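Local coordinates for protein alginate lyase (Aplysia kurodai, PDB 5GMT) that probably cleaves the polymannuronate parts of alginate by beta-elimination, as a eukaryotic polysaccharide lyase of family 14, at residues A58-Y63 with Y262-N267; D98-N103 with N189-I194; S26-I31 with D45-S50; G109-G114 with F243-F248. All coordinates share one frame; numbering follows the deposited sequence.

Contact 1: residues A58-Y63 with Y262-N267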
loop_
_atom_site.group_PDB
_atom_site.type_symbol
_atom_site.label_atom_id
_atom_site.label_comp_id
_atom_site.label_asym_id
_atom_site.label_seq_id
_atom_site.Cartn_x
_atom_site.Cartn_y
_atom_site.Cartn_z
ATOM N N ALA A 58 3.617 -11.070 -14.434
ATOM C CA ALA A 58 3.380 -10.051 -13.426
ATOM C C ALA A 58 2.418 -8.973 -13.882
ATOM O O ALA A 58 2.322 -8.663 -15.061
ATOM C CB ALA A 58 4.702 -9.410 -13.028
ATOM N N LEU A 59 1.740 -8.373 -12.915
ATOM C CA LEU A 59 0.951 -7.177 -13.162
ATOM C C LEU A 59 1.898 -6.019 -13.393
ATOM O O LEU A 59 2.717 -5.719 -12.525
ATOM C CB LEU A 59 0.028 -6.896 -11.971
ATOM C CG LEU A 59 -0.749 -5.586 -12.010
ATOM C CD1 LEU A 59 -1.718 -5.580 -13.177
ATOM C CD2 LEU A 59 -1.475 -5.379 -10.667
ATOM N N ARG A 60 1.823 -5.378 -14.561
ATOM C CA ARG A 60 2.767 -4.304 -14.858
ATOM C C ARG A 60 2.052 -2.976 -14.914
ATOM O O ARG A 60 1.024 -2.845 -15.569
ATOM C CB ARG A 60 3.512 -4.545 -16.184
ATOM C CG ARG A 60 4.707 -3.607 -16.375
ATOM C CD ARG A 60 5.294 -3.670 -17.794
ATOM N NE ARG A 60 4.477 -2.909 -18.743
ATOM C CZ ARG A 60 4.756 -2.754 -20.037
ATOM N NH1 ARG A 60 5.836 -3.310 -20.571
ATOM N NH2 ARG A 60 3.946 -2.028 -20.802
ATOM N N ILE A 61 2.614 -1.997 -14.218
ATOM C CA ILE A 61 2.084 -0.644 -14.213
ATOM C C ILE A 61 3.086 0.299 -14.871
ATOM O O ILE A 61 4.263 0.330 -14.498
ATOM C CB ILE A 61 1.795 -0.145 -12.774
ATOM C CG1 ILE A 61 0.942 -1.159 -12.000
ATOM C CG2 ILE A 61 1.153 1.245 -12.822
ATOM C CD1 ILE A 61 -0.428 -1.438 -12.619
ATOM N N PHE A 62 2.598 1.079 -15.831
ATOM C CA PHE A 62 3.407 2.034 -16.557
ATOM C C PHE A 62 3.155 3.457 -16.047
ATOM O O PHE A 62 2.006 3.875 -15.934
ATOM C CB PHE A 62 3.096 1.930 -18.051
ATOM C CG PHE A 62 3.650 3.050 -18.869
ATOM C CD1 PHE A 62 5.011 3.311 -18.872
ATOM C CD2 PHE A 62 2.817 3.826 -19.656
ATOM C CE1 PHE A 62 5.537 4.329 -19.642
ATOM C CE2 PHE A 62 3.331 4.854 -20.429
ATOM C CZ PHE A 62 4.692 5.104 -20.425
ATOM N N TYR A 63 4.231 4.174 -15.714
ATOM C CA TYR A 63 4.149 5.584 -15.372
ATOM C C TYR A 63 4.883 6.373 -16.438
ATOM O O TYR A 63 6.114 6.297 -16.559
ATOM C CB TYR A 63 4.763 5.900 -13.998
ATOM C CG TYR A 63 4.568 4.861 -12.917
ATOM C CD1 TYR A 63 3.609 5.029 -11.909
ATOM C CD2 TYR A 63 5.363 3.721 -12.882
ATOM C CE1 TYR A 63 3.451 4.072 -10.922
ATOM C CE2 TYR A 63 5.209 2.766 -11.912
ATOM C CZ TYR A 63 4.255 2.947 -10.925
ATOM O OH TYR A 63 4.118 1.993 -9.956
ATOM N N TYR A 262 8.424 1.634 -15.066
ATOM C CA TYR A 262 7.494 0.528 -14.904
ATOM C C TYR A 262 7.674 -0.184 -13.577
ATOM O O TYR A 262 8.800 -0.416 -13.110
ATOM C CB TYR A 262 7.672 -0.510 -16.024
ATOM C CG TYR A 262 7.672 0.029 -17.429
ATOM C CD1 TYR A 262 8.804 0.632 -17.955
ATOM C CD2 TYR A 262 6.555 -0.104 -18.246
ATOM C CE1 TYR A 262 8.816 1.108 -19.249
ATOM C CE2 TYR A 262 6.556 0.364 -19.544
ATOM C CZ TYR A 262 7.693 0.979 -20.036
ATOM O OH TYR A 262 7.717 1.445 -21.326
ATOM N N SER A 263 6.560 -0.582 -12.987
ATOM C CA SER A 263 6.622 -1.471 -11.855
ATOM C C SER A 263 5.951 -2.785 -12.222
ATOM O O SER A 263 5.072 -2.828 -13.083
ATOM C CB SER A 263 5.971 -0.848 -10.612
ATOM O OG SER A 263 4.619 -0.489 -10.844
ATOM N N TYR A 264 6.385 -3.851 -11.565
ATOM C CA TYR A 264 5.862 -5.193 -11.791
ATOM C C TYR A 264 5.495 -5.813 -10.458
ATOM O O TYR A 264 6.286 -5.759 -9.528
ATOM C CB TYR A 264 6.904 -6.086 -12.474
ATOM C CG TYR A 264 7.424 -5.570 -13.791
ATOM C CD1 TYR A 264 8.247 -4.449 -13.849
ATOM C CD2 TYR A 264 7.122 -6.232 -14.978
ATOM C CE1 TYR A 264 8.737 -3.978 -15.072
ATOM C CE2 TYR A 264 7.613 -5.773 -16.204
ATOM C CZ TYR A 264 8.415 -4.652 -16.236
ATOM O OH TYR A 264 8.904 -4.198 -17.433
ATOM N N PHE A 265 4.322 -6.428 -10.365
ATOM C CA PHE A 265 3.898 -7.024 -9.108
ATOM C C PHE A 265 3.562 -8.488 -9.323
ATOM O O PHE A 265 2.896 -8.839 -10.296
ATOM C CB PHE A 265 2.673 -6.305 -8.525
ATOM C CG PHE A 265 2.900 -4.855 -8.211
ATOM C CD1 PHE A 265 2.771 -3.890 -9.199
ATOM C CD2 PHE A 265 3.193 -4.448 -6.911
ATOM C CE1 PHE A 265 2.958 -2.548 -8.913
ATOM C CE2 PHE A 265 3.388 -3.108 -6.619
ATOM C CZ PHE A 265 3.264 -2.155 -7.620
ATOM N N LYS A 266 4.021 -9.330 -8.411
ATOM C CA LYS A 266 3.659 -10.745 -8.434
ATOM C C LYS A 266 3.578 -11.292 -7.005
ATOM O O LYS A 266 3.908 -10.587 -6.053
ATOM C CB LYS A 266 4.675 -11.538 -9.264
ATOM C CG LYS A 266 6.062 -11.604 -8.628
ATOM C CD LYS A 266 7.064 -12.354 -9.527
ATOM C CE LYS A 266 8.454 -12.391 -8.910
ATOM N NZ LYS A 266 8.492 -13.148 -7.601
ATOM N N ASN A 267 3.123 -12.536 -6.854
ATOM C CA ASN A 267 3.216 -13.228 -5.565
ATOM C C ASN A 267 2.528 -12.464 -4.415
ATOM O O ASN A 267 3.110 -12.283 -3.345
ATOM C CB ASN A 267 4.694 -13.474 -5.236
ATOM C CG ASN A 267 4.893 -14.517 -4.155
ATOM O OD1 ASN A 267 3.979 -15.283 -3.840
ATOM N ND2 ASN A 267 6.098 -14.553 -3.571
HETATM O O HOH W 1 7.742 -5.392 -19.614
#

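Contact 2: residues D98-N103 with N189-I194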
loop_
_atom_site.group_PDB
_atom_site.type_symbol
_atom_site.label_atom_id
_atom_site.label_comp_id
_atom_site.label_asym_id
_atom_site.label_seq_id
_atom_site.Cartn_x
_atom_site.Cartn_y
_atom_site.Cartn_z
ATOM N N ASP A 98 5.655 -9.117 -4.149
ATOM C CA ASP A 98 6.931 -8.765 -4.739
ATOM C C ASP A 98 6.739 -7.603 -5.699
ATOM O O ASP A 98 5.783 -7.597 -6.472
ATOM C CB ASP A 98 7.536 -9.953 -5.500
ATOM C CG ASP A 98 7.837 -11.137 -4.605
ATOM O OD1 ASP A 98 8.085 -10.954 -3.388
ATOM O OD2 ASP A 98 7.841 -12.265 -5.142
ATOM N N VAL A 99 7.642 -6.628 -5.661
ATOM C CA VAL A 99 7.613 -5.550 -6.646
ATOM C C VAL A 99 8.999 -5.289 -7.253
ATOM O O VAL A 99 10.006 -5.237 -6.541
ATOM C CB VAL A 99 7.047 -4.245 -6.025
ATOM C CG1 VAL A 99 7.854 -3.824 -4.794
ATOM C CG2 VAL A 99 7.000 -3.123 -7.043
ATOM N N TYR A 100 9.026 -5.157 -8.580
ATOM C CA TYR A 100 10.216 -4.766 -9.334
ATOM C C TYR A 100 10.098 -3.310 -9.784
ATOM O O TYR A 100 9.073 -2.921 -10.341
ATOM C CB TYR A 100 10.386 -5.682 -10.558
ATOM C CG TYR A 100 11.700 -5.527 -11.294
ATOM C CD1 TYR A 100 11.898 -4.499 -12.207
ATOM C CD2 TYR A 100 12.729 -6.438 -11.098
ATOM C CE1 TYR A 100 13.110 -4.365 -12.892
ATOM C CE2 TYR A 100 13.939 -6.313 -11.774
ATOM C CZ TYR A 100 14.119 -5.279 -12.669
ATOM O OH TYR A 100 15.327 -5.167 -13.336
ATOM N N PHE A 101 11.138 -2.508 -9.561
ATOM C CA PHE A 101 11.167 -1.135 -10.069
ATOM C C PHE A 101 12.065 -1.050 -11.288
ATOM O O PHE A 101 13.253 -1.336 -11.203
ATOM C CB PHE A 101 11.673 -0.147 -9.006
ATOM C CG PHE A 101 10.806 -0.075 -7.783
ATOM C CD1 PHE A 101 11.030 -0.927 -6.708
ATOM C CD2 PHE A 101 9.770 0.838 -7.707
ATOM C CE1 PHE A 101 10.237 -0.869 -5.571
ATOM C CE2 PHE A 101 8.970 0.902 -6.561
ATOM C CZ PHE A 101 9.207 0.041 -5.499
ATOM N N GLU A 102 11.502 -0.641 -12.415
ATOM C CA GLU A 102 12.294 -0.537 -13.642
ATOM C C GLU A 102 12.443 0.911 -14.092
ATOM O O GLU A 102 11.449 1.581 -14.393
ATOM C CB GLU A 102 11.653 -1.371 -14.753
ATOM C CG GLU A 102 12.407 -1.296 -16.065
ATOM C CD GLU A 102 11.683 -2.029 -17.168
ATOM O OE1 GLU A 102 11.328 -3.208 -16.948
ATOM O OE2 GLU A 102 11.456 -1.423 -18.240
ATOM N N ASN A 103 13.694 1.379 -14.124
ATOM C CA ASN A 103 14.053 2.730 -14.566
ATOM C C ASN A 103 13.582 3.838 -13.613
ATOM O O ASN A 103 13.145 4.901 -14.051
ATOM C CB ASN A 103 13.519 2.999 -15.976
ATOM C CG ASN A 103 14.336 4.038 -16.715
ATOM O OD1 ASN A 103 15.537 4.161 -16.490
ATOM N ND2 ASN A 103 13.687 4.803 -17.578
ATOM N N ASN A 189 15.867 -1.280 -10.509
ATOM C CA ASN A 189 16.183 -2.484 -11.284
ATOM C C ASN A 189 16.376 -3.735 -10.440
ATOM O O ASN A 189 17.217 -4.593 -10.748
ATOM C CB ASN A 189 17.424 -2.223 -12.150
ATOM C CG ASN A 189 17.203 -1.090 -13.146
ATOM O OD1 ASN A 189 16.124 -0.970 -13.732
ATOM N ND2 ASN A 189 18.210 -0.234 -13.313
ATOM N N LYS A 190 15.575 -3.852 -9.383
ATOM C CA LYS A 190 15.607 -5.027 -8.526
ATOM C C LYS A 190 14.209 -5.449 -8.102
ATOM O O LYS A 190 13.318 -4.611 -7.994
ATOM C CB LYS A 190 16.436 -4.752 -7.274
ATOM C CG LYS A 190 17.941 -4.823 -7.474
ATOM C CD LYS A 190 18.630 -4.762 -6.114
ATOM C CE LYS A 190 20.112 -5.097 -6.216
ATOM N NZ LYS A 190 20.319 -6.505 -6.650
ATOM N N TRP A 191 14.042 -6.740 -7.837
ATOM C CA TRP A 191 12.856 -7.242 -7.164
ATOM C C TRP A 191 12.970 -6.938 -5.682
ATOM O O TRP A 191 14.072 -6.966 -5.119
ATOM C CB TRP A 191 12.699 -8.751 -7.359
ATOM C CG TRP A 191 12.099 -9.151 -8.665
ATOM C CD1 TRP A 191 12.741 -9.733 -9.724
ATOM C CD2 TRP A 191 10.727 -9.016 -9.052
ATOM N NE1 TRP A 191 11.851 -9.966 -10.745
ATOM C CE2 TRP A 191 10.606 -9.535 -10.358
ATOM C CE3 TRP A 191 9.587 -8.504 -8.415
ATOM C CZ2 TRP A 191 9.394 -9.553 -11.049
ATOM C CZ3 TRP A 191 8.383 -8.516 -9.096
ATOM C CH2 TRP A 191 8.290 -9.038 -10.401
ATOM N N HIS A 192 11.831 -6.665 -5.053
ATOM C CA HIS A 192 11.756 -6.506 -3.601
ATOM C C HIS A 192 10.638 -7.373 -3.071
ATOM O O HIS A 192 9.548 -7.385 -3.646
ATOM C CB HIS A 192 11.496 -5.053 -3.205
ATOM C CG HIS A 192 12.494 -4.092 -3.754
ATOM N ND1 HIS A 192 12.585 -3.802 -5.099
ATOM C CD2 HIS A 192 13.460 -3.364 -3.144
ATOM C CE1 HIS A 192 13.557 -2.931 -5.293
ATOM N NE2 HIS A 192 14.105 -2.648 -4.123
ATOM N N SER A 193 10.891 -8.106 -1.995
ATOM C CA SER A 193 9.790 -8.778 -1.318
ATOM C C SER A 193 9.334 -7.856 -0.207
ATOM O O SER A 193 10.152 -7.329 0.556
ATOM C CB SER A 193 10.200 -10.147 -0.774
ATOM O OG SER A 193 10.304 -11.078 -1.833
ATOM N N ILE A 194 8.024 -7.645 -0.137
ATOM C CA ILE A 194 7.465 -6.688 0.810
ATOM C C ILE A 194 6.482 -7.405 1.721
ATOM O O ILE A 194 5.646 -8.174 1.242
ATOM C CB ILE A 194 6.762 -5.529 0.075
ATOM C CG1 ILE A 194 7.797 -4.717 -0.719
ATOM C CG2 ILE A 194 6.006 -4.647 1.061
ATOM C CD1 ILE A 194 7.244 -3.414 -1.285
HETATM O O HOH W 2 15.447 -3.280 -15.076
HETATM O O HOH W 3 17.462 2.687 -14.975
#

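Contact 3: residues S26-I31 with D45-S50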
loop_
_atom_site.group_PDB
_atom_site.type_symbol
_atom_site.label_atom_id
_atom_site.label_comp_id
_atom_site.label_asym_id
_atom_site.label_seq_id
_atom_site.Cartn_x
_atom_site.Cartn_y
_atom_site.Cartn_z
ATOM N N SER A 26 -5.479 -8.849 -22.956
ATOM C CA SER A 26 -5.550 -7.415 -23.225
ATOM C C SER A 26 -6.698 -6.759 -22.460
ATOM O O SER A 26 -6.790 -5.530 -22.415
ATOM C CB SER A 26 -5.707 -7.145 -24.725
ATOM O OG SER A 26 -4.462 -7.274 -25.403
ATOM N N HIS A 27 -7.575 -7.572 -21.869
ATOM C CA HIS A 27 -8.733 -7.061 -21.127
ATOM C C HIS A 27 -8.360 -6.848 -19.675
ATOM O O HIS A 27 -8.054 -7.813 -18.967
ATOM C CB HIS A 27 -9.921 -8.022 -21.206
ATOM C CG HIS A 27 -10.430 -8.238 -22.594
ATOM N ND1 HIS A 27 -11.353 -7.400 -23.184
ATOM C CD2 HIS A 27 -10.144 -9.192 -23.511
ATOM C CE1 HIS A 27 -11.614 -7.831 -24.404
ATOM N NE2 HIS A 27 -10.894 -8.916 -24.629
ATOM N N VAL A 28 -8.382 -5.595 -19.231
ATOM C CA VAL A 28 -7.910 -5.280 -17.890
ATOM C C VAL A 28 -8.808 -5.955 -16.874
ATOM O O VAL A 28 -8.330 -6.445 -15.853
ATOM C CB VAL A 28 -7.853 -3.750 -17.639
ATOM C CG1 VAL A 28 -7.628 -3.449 -16.146
ATOM C CG2 VAL A 28 -6.742 -3.131 -18.485
ATOM N N SER A 29 -10.099 -6.043 -17.181
ATOM C CA SER A 29 -11.005 -6.742 -16.270
ATOM C C SER A 29 -10.594 -8.201 -16.058
ATOM O O SER A 29 -10.780 -8.743 -14.972
ATOM C CB SER A 29 -12.445 -6.681 -16.763
ATOM O OG SER A 29 -13.295 -7.305 -15.808
ATOM N N THR A 30 -10.009 -8.826 -17.079
ATOM C CA THR A 30 -9.539 -10.190 -16.941
ATOM C C THR A 30 -8.186 -10.233 -16.225
ATOM O O THR A 30 -7.941 -11.113 -15.399
ATOM C CB THR A 30 -9.450 -10.883 -18.314
ATOM O OG1 THR A 30 -10.755 -10.889 -18.914
ATOM C CG2 THR A 30 -8.974 -12.319 -18.151
ATOM N N ILE A 31 -7.314 -9.275 -16.529
ATOM C CA ILE A 31 -6.031 -9.178 -15.826
ATOM C C ILE A 31 -6.255 -9.132 -14.315
ATOM O O ILE A 31 -5.566 -9.810 -13.549
ATOM C CB ILE A 31 -5.233 -7.935 -16.274
ATOM C CG1 ILE A 31 -4.836 -8.080 -17.753
ATOM C CG2 ILE A 31 -3.997 -7.720 -15.393
ATOM C CD1 ILE A 31 -4.214 -6.842 -18.353
ATOM N N ASP A 45 -5.338 2.462 -18.642
ATOM C CA ASP A 45 -4.317 2.758 -19.656
ATOM C C ASP A 45 -2.876 2.483 -19.185
ATOM O O ASP A 45 -1.965 2.381 -20.012
ATOM C CB ASP A 45 -4.466 4.214 -20.151
ATOM C CG ASP A 45 -4.144 5.263 -19.073
ATOM O OD1 ASP A 45 -4.120 6.471 -19.407
ATOM O OD2 ASP A 45 -3.898 4.898 -17.909
ATOM N N SER A 46 -2.671 2.345 -17.874
ATOM C CA SER A 46 -1.355 2.013 -17.321
ATOM C C SER A 46 -1.171 0.529 -17.024
ATOM O O SER A 46 -0.073 0.093 -16.671
ATOM C CB SER A 46 -1.110 2.806 -16.031
ATOM O OG SER A 46 -0.642 4.105 -16.323
ATOM N N ILE A 47 -2.235 -0.254 -17.168
ATOM C CA ILE A 47 -2.195 -1.648 -16.732
ATOM C C ILE A 47 -1.903 -2.609 -17.877
ATOM O O ILE A 47 -2.544 -2.557 -18.934
ATOM C CB ILE A 47 -3.522 -2.050 -16.047
ATOM C CG1 ILE A 47 -3.669 -1.257 -14.741
ATOM C CG2 ILE A 47 -3.566 -3.571 -15.783
ATOM C CD1 ILE A 47 -4.966 -1.522 -13.984
ATOM N N SER A 48 -0.923 -3.477 -17.656
ATOM C CA SER A 48 -0.624 -4.544 -18.599
ATOM C C SER A 48 0.004 -5.708 -17.841
ATOM O O SER A 48 -0.041 -5.758 -16.605
ATOM C CB SER A 48 0.304 -4.045 -19.707
ATOM O OG SER A 48 0.380 -5.001 -20.756
ATOM N N THR A 49 0.589 -6.650 -18.575
ATOM C CA THR A 49 1.210 -7.818 -17.957
ATOM C C THR A 49 2.546 -8.092 -18.627
ATOM O O THR A 49 2.736 -7.731 -19.788
ATOM C CB THR A 49 0.328 -9.070 -18.079
ATOM O OG1 THR A 49 0.281 -9.478 -19.452
ATOM C CG2 THR A 49 -1.091 -8.803 -17.578
ATOM N N SER A 50 3.463 -8.737 -17.914
ATOM C CA SER A 50 4.802 -8.942 -18.453
ATOM C C SER A 50 5.547 -10.043 -17.716
ATOM O O SER A 50 5.450 -10.168 -16.491
ATOM C CB SER A 50 5.606 -7.636 -18.391
ATOM O OG SER A 50 6.928 -7.814 -18.886
#

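Contact 4: residues G109-G114 with F243-F248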
loop_
_atom_site.group_PDB
_atom_site.type_symbol
_atom_site.label_atom_id
_atom_site.label_comp_id
_atom_site.label_asym_id
_atom_site.label_seq_id
_atom_site.Cartn_x
_atom_site.Cartn_y
_atom_site.Cartn_z
ATOM N N GLY A 109 8.840 10.847 -4.827
ATOM C CA GLY A 109 7.911 9.951 -4.177
ATOM C C GLY A 109 6.660 9.528 -4.912
ATOM O O GLY A 109 6.205 10.166 -5.860
ATOM N N GLY A 110 6.085 8.436 -4.434
ATOM C CA GLY A 110 4.848 7.929 -4.989
ATOM C C GLY A 110 4.314 6.768 -4.168
ATOM O O GLY A 110 4.911 6.375 -3.169
ATOM N N LYS A 111 3.197 6.205 -4.623
ATOM C CA LYS A 111 2.430 5.247 -3.823
ATOM C C LYS A 111 2.742 3.799 -4.150
ATOM O O LYS A 111 3.094 3.483 -5.283
ATOM C CB LYS A 111 0.933 5.493 -4.020
ATOM C CG LYS A 111 0.293 6.432 -2.982
ATOM C CD LYS A 111 0.942 7.794 -2.989
ATOM C CE LYS A 111 0.199 8.790 -2.105
ATOM N NZ LYS A 111 0.935 10.098 -2.054
ATOM N N LEU A 112 2.601 2.935 -3.144
ATOM C CA LEU A 112 2.662 1.477 -3.308
ATOM C C LEU A 112 1.523 0.835 -2.522
ATOM O O LEU A 112 1.030 1.423 -1.545
ATOM C CB LEU A 112 4.012 0.934 -2.825
ATOM C CG LEU A 112 5.246 1.301 -3.643
ATOM C CD1 LEU A 112 6.494 0.929 -2.833
ATOM C CD2 LEU A 112 5.256 0.584 -5.010
ATOM N N PRO A 113 1.102 -0.376 -2.922
ATOM C CA PRO A 113 -0.012 -1.061 -2.247
ATOM C C PRO A 113 0.212 -1.320 -0.759
ATOM O O PRO A 113 1.331 -1.634 -0.354
ATOM C CB PRO A 113 -0.100 -2.400 -2.998
ATOM C CG PRO A 113 0.412 -2.089 -4.357
ATOM C CD PRO A 113 1.543 -1.109 -4.123
ATOM N N GLY A 114 -0.864 -1.216 0.024
ATOM C CA GLY A 114 -0.848 -1.531 1.440
ATOM C C GLY A 114 -2.229 -2.001 1.864
ATOM O O GLY A 114 -3.109 -2.149 1.027
ATOM N N PHE A 243 -5.372 -2.167 -0.495
ATOM C CA PHE A 243 -5.544 -0.922 -1.243
ATOM C C PHE A 243 -4.422 -0.887 -2.269
ATOM O O PHE A 243 -3.313 -0.490 -1.949
ATOM C CB PHE A 243 -5.540 0.272 -0.262
ATOM C CG PHE A 243 -5.748 1.635 -0.891
ATOM C CD1 PHE A 243 -6.168 1.779 -2.201
ATOM C CD2 PHE A 243 -5.678 2.775 -0.091
ATOM C CE1 PHE A 243 -6.378 3.053 -2.743
ATOM C CE2 PHE A 243 -5.916 4.046 -0.617
ATOM C CZ PHE A 243 -6.261 4.185 -1.929
ATOM N N PHE A 244 -4.698 -1.380 -3.477
ATOM C CA PHE A 244 -3.699 -1.297 -4.541
ATOM C C PHE A 244 -3.680 0.132 -5.035
ATOM O O PHE A 244 -4.695 0.658 -5.483
ATOM C CB PHE A 244 -3.975 -2.264 -5.697
ATOM C CG PHE A 244 -2.856 -2.308 -6.716
ATOM C CD1 PHE A 244 -1.832 -3.239 -6.597
ATOM C CD2 PHE A 244 -2.817 -1.402 -7.768
ATOM C CE1 PHE A 244 -0.788 -3.279 -7.524
ATOM C CE2 PHE A 244 -1.769 -1.441 -8.702
ATOM C CZ PHE A 244 -0.763 -2.379 -8.569
ATOM N N SER A 245 -2.517 0.765 -4.949
ATOM C CA SER A 245 -2.417 2.185 -5.245
ATOM C C SER A 245 -0.988 2.474 -5.666
ATOM O O SER A 245 -0.077 2.218 -4.905
ATOM C CB SER A 245 -2.797 2.999 -4.007
ATOM O OG SER A 245 -2.789 4.384 -4.260
ATOM N N THR A 246 -0.782 2.981 -6.876
ATOM C CA THR A 246 0.571 3.348 -7.282
ATOM C C THR A 246 0.531 4.404 -8.396
ATOM O O THR A 246 -0.181 4.276 -9.405
ATOM C CB THR A 246 1.397 2.085 -7.711
ATOM O OG1 THR A 246 2.789 2.420 -7.821
ATOM C CG2 THR A 246 0.889 1.488 -9.031
ATOM N N PHE A 247 1.285 5.468 -8.151
ATOM C CA PHE A 247 1.374 6.635 -9.010
ATOM C C PHE A 247 2.414 7.535 -8.362
ATOM O O PHE A 247 2.704 7.378 -7.174
ATOM C CB PHE A 247 0.026 7.353 -9.139
ATOM C CG PHE A 247 -0.592 7.732 -7.821
ATOM C CD1 PHE A 247 -1.522 6.897 -7.211
ATOM C CD2 PHE A 247 -0.248 8.920 -7.196
ATOM C CE1 PHE A 247 -2.099 7.247 -5.994
ATOM C CE2 PHE A 247 -0.819 9.279 -5.995
ATOM C CZ PHE A 247 -1.752 8.443 -5.391
ATOM N N PHE A 248 2.984 8.453 -9.135
ATOM C CA PHE A 248 3.907 9.440 -8.579
ATOM C C PHE A 248 3.115 10.568 -7.916
ATOM O O PHE A 248 2.076 10.996 -8.431
ATOM C CB PHE A 248 4.828 10.003 -9.673
ATOM C CG PHE A 248 5.972 9.097 -10.028
ATOM C CD1 PHE A 248 5.751 7.923 -10.743
ATOM C CD2 PHE A 248 7.269 9.419 -9.653
ATOM C CE1 PHE A 248 6.808 7.081 -11.070
ATOM C CE2 PHE A 248 8.326 8.587 -9.976
ATOM C CZ PHE A 248 8.094 7.411 -10.683
#

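Contact 1: residues A58-Y63 with Y262-N267
The buried half of this contact is the face of Leu59, Ile61, Ser263 and Phe265. Ile61 N donates to Ser263 O at 2.8 Å, in the carbonyl plane. Ser263 OG, wedged between its own N and carbonyl carbon (chi1 58°), is hydrogen-bonded to Tyr63 OH at 2.7 Å, a hydroxyl also bonded to Thr246. Ile61 CG1 reaches Phe265 CE1 at 3.9 Å. The strands are antiparallel, at 158°, in one sheet of the jelly-roll beta-sandwich, and this face packs on Phe244 of the other. On the face of Arg60, Phe62, Tyr262 and Tyr264, all but Tyr264 are partly exposed, though closely packed. Arg60, bent at chi3 (78°), lays CG over the Tyr264 ring, 3.8 Å from its centroid, and Tyr262 CE2 lies over the guanidinium, 3.6 Å from Arg60 CZ. A water accepts from Arg60 NH1 and donates to Tyr264 OH, which Glu102 also binds. An alanine at Arg60 would lack these groups, and would probably leave both rings less well packed and the water without this donor.

Contact 2: residues D98-N103 with N189-I194
Two antiparallel strands of the beta-sandwich meet here, Val99 and His192 forming a hydrogen-bonded pair. Val99 O takes two donors: His192 N at 2.8 Å, from above the carbonyl plane, and His192 ND1 at 3.3 Å, within that plane and within the plane of the imidazole. The other ring nitrogen, NE2, is bonded to Met187 N, so the imidazole is fixed at both nitrogens, consistent with a neutral ring carrying its proton on ND1. His192 O in turn receives Val99 N at 2.9 Å. Asp98 divides its carboxylate: OD1 is met by Ser193 OG at 2.7 Å, 42° out of the carboxylate plane, whereas OD2 serves Lys266 and Asn267. Toward the loop, Asn189 N gives a short bond of 2.7 Å to Phe101 O, but the bond from Phe101 N to Lys190 O is weak. Asn189 OD1 receives a weak bond from Asn103 N and a water that also touches Tyr100 OH. Trp191 NE1 is satisfied by His53 O. The Tyr100 ring turns its edge to the face of the five-membered ring of Trp191, an edge-to-face pair with planes at 72°, and Tyr100 CB sits over the six-membered ring, 3.6 Å from its centroid.

Contact 3: residues S26-I31 with D45-S50
Flat groups carry none of this contact: neither the His27 imidazole nor the Asp45 carboxylate comes near the opposite segment, so no ring or carboxylate face or edge is engaged across it. What meets is branched aliphatic carbon, where the single helical turn 28-31, with His27 at its N-cap position, packs on strand 47-50, which pairs with strand 58-63 in one sheet of the beta-sandwich. The turn is closed by Ile31 N bonding to His27 O at 2.9 Å, and its spacing puts Val28 and Ile31 on the same side, both directed at the strand. From the strand, Ile47 and Thr49 point back while Ser48 points away. Val28 crosses Ile47 at about a right angle, its CG1 anti to the backbone N (chi1 169°) and 3.9 Å from Ile47 CD1. Ile31 and Ile47 run past each other in opposite directions, their CG2 methyls 4.2 Å apart. These separations, and a buried surface of only 211 Å², indicate van der Waals packing near the protein surface. Leu59 touches both Ile31 and Ile47, extending the patch onto the next strand of the same sheet. Thr49 keeps its polar and apolar branches apart: OG1 bonds Arg57 NH1, while CG2, anti to the carbonyl carbon, lies 3.8 Å from Ile31 CD1 and 3.8 Å from Ile31 CG2.

Contact 4: residues G109-G114 with F243-F248
Lys111 N donates to Phe247 O at 2.9 Å, nearly along the C=O axis, and Lys111 O accepts from Thr246 OG1 at 2.8 Å. Bent at chi2 (59°), the lysine side chain runs alongside the Phe247 ring, CB over one face, 4.2 Å from the centroid, and CD 3.7 Å from Phe247 CZ. An alanine at Lys111 would lack CG to NZ, and would probably leave the Phe247 ring less firmly packed and Gly249 O without this donor. The strands are antiparallel neighbours in one sheet of the beta-sandwich, yet the register shifts by one between a single bridge, Gly110 with Phe248, and the hydrogen-bonded pair Gly114 and Phe243 (Phe243 N to Gly114 O 2.7 Å). Pro113 falls in that gap with no N-H to offer, its CG 3.4 Å from Phe244 CD1. A beta carbon on Gly110 would sit 2.5 Å from Phe247 O. Further out, Arg140 holds Ser245 OG, and Phe244 stacks on Phe79 while meeting Phe265 of the facing sheet edge-to-face.

Overall arrangement
From the N terminus, contact 3 closes first, a short loop that includes strand 38-42 of the other sheet and ends at strand 47-50. The next strand, 58-63, opens contact 1, completed only near the C terminus by residues 262-267, so that most of the chain lies between. Contacts 2 and 4 both nest in that span and cross one another: 98-103 and 109-114 open in turn, then 189-194 and 243-248 close in the same order. Contacts 1, 2 and 3 reach one sheet, and contact 4 lies in the facing one. The sheets meet where Leu59 packs on Phe244 and Phe101 on Leu112; the centres of contacts 1 and 4 are about 12 Å apart.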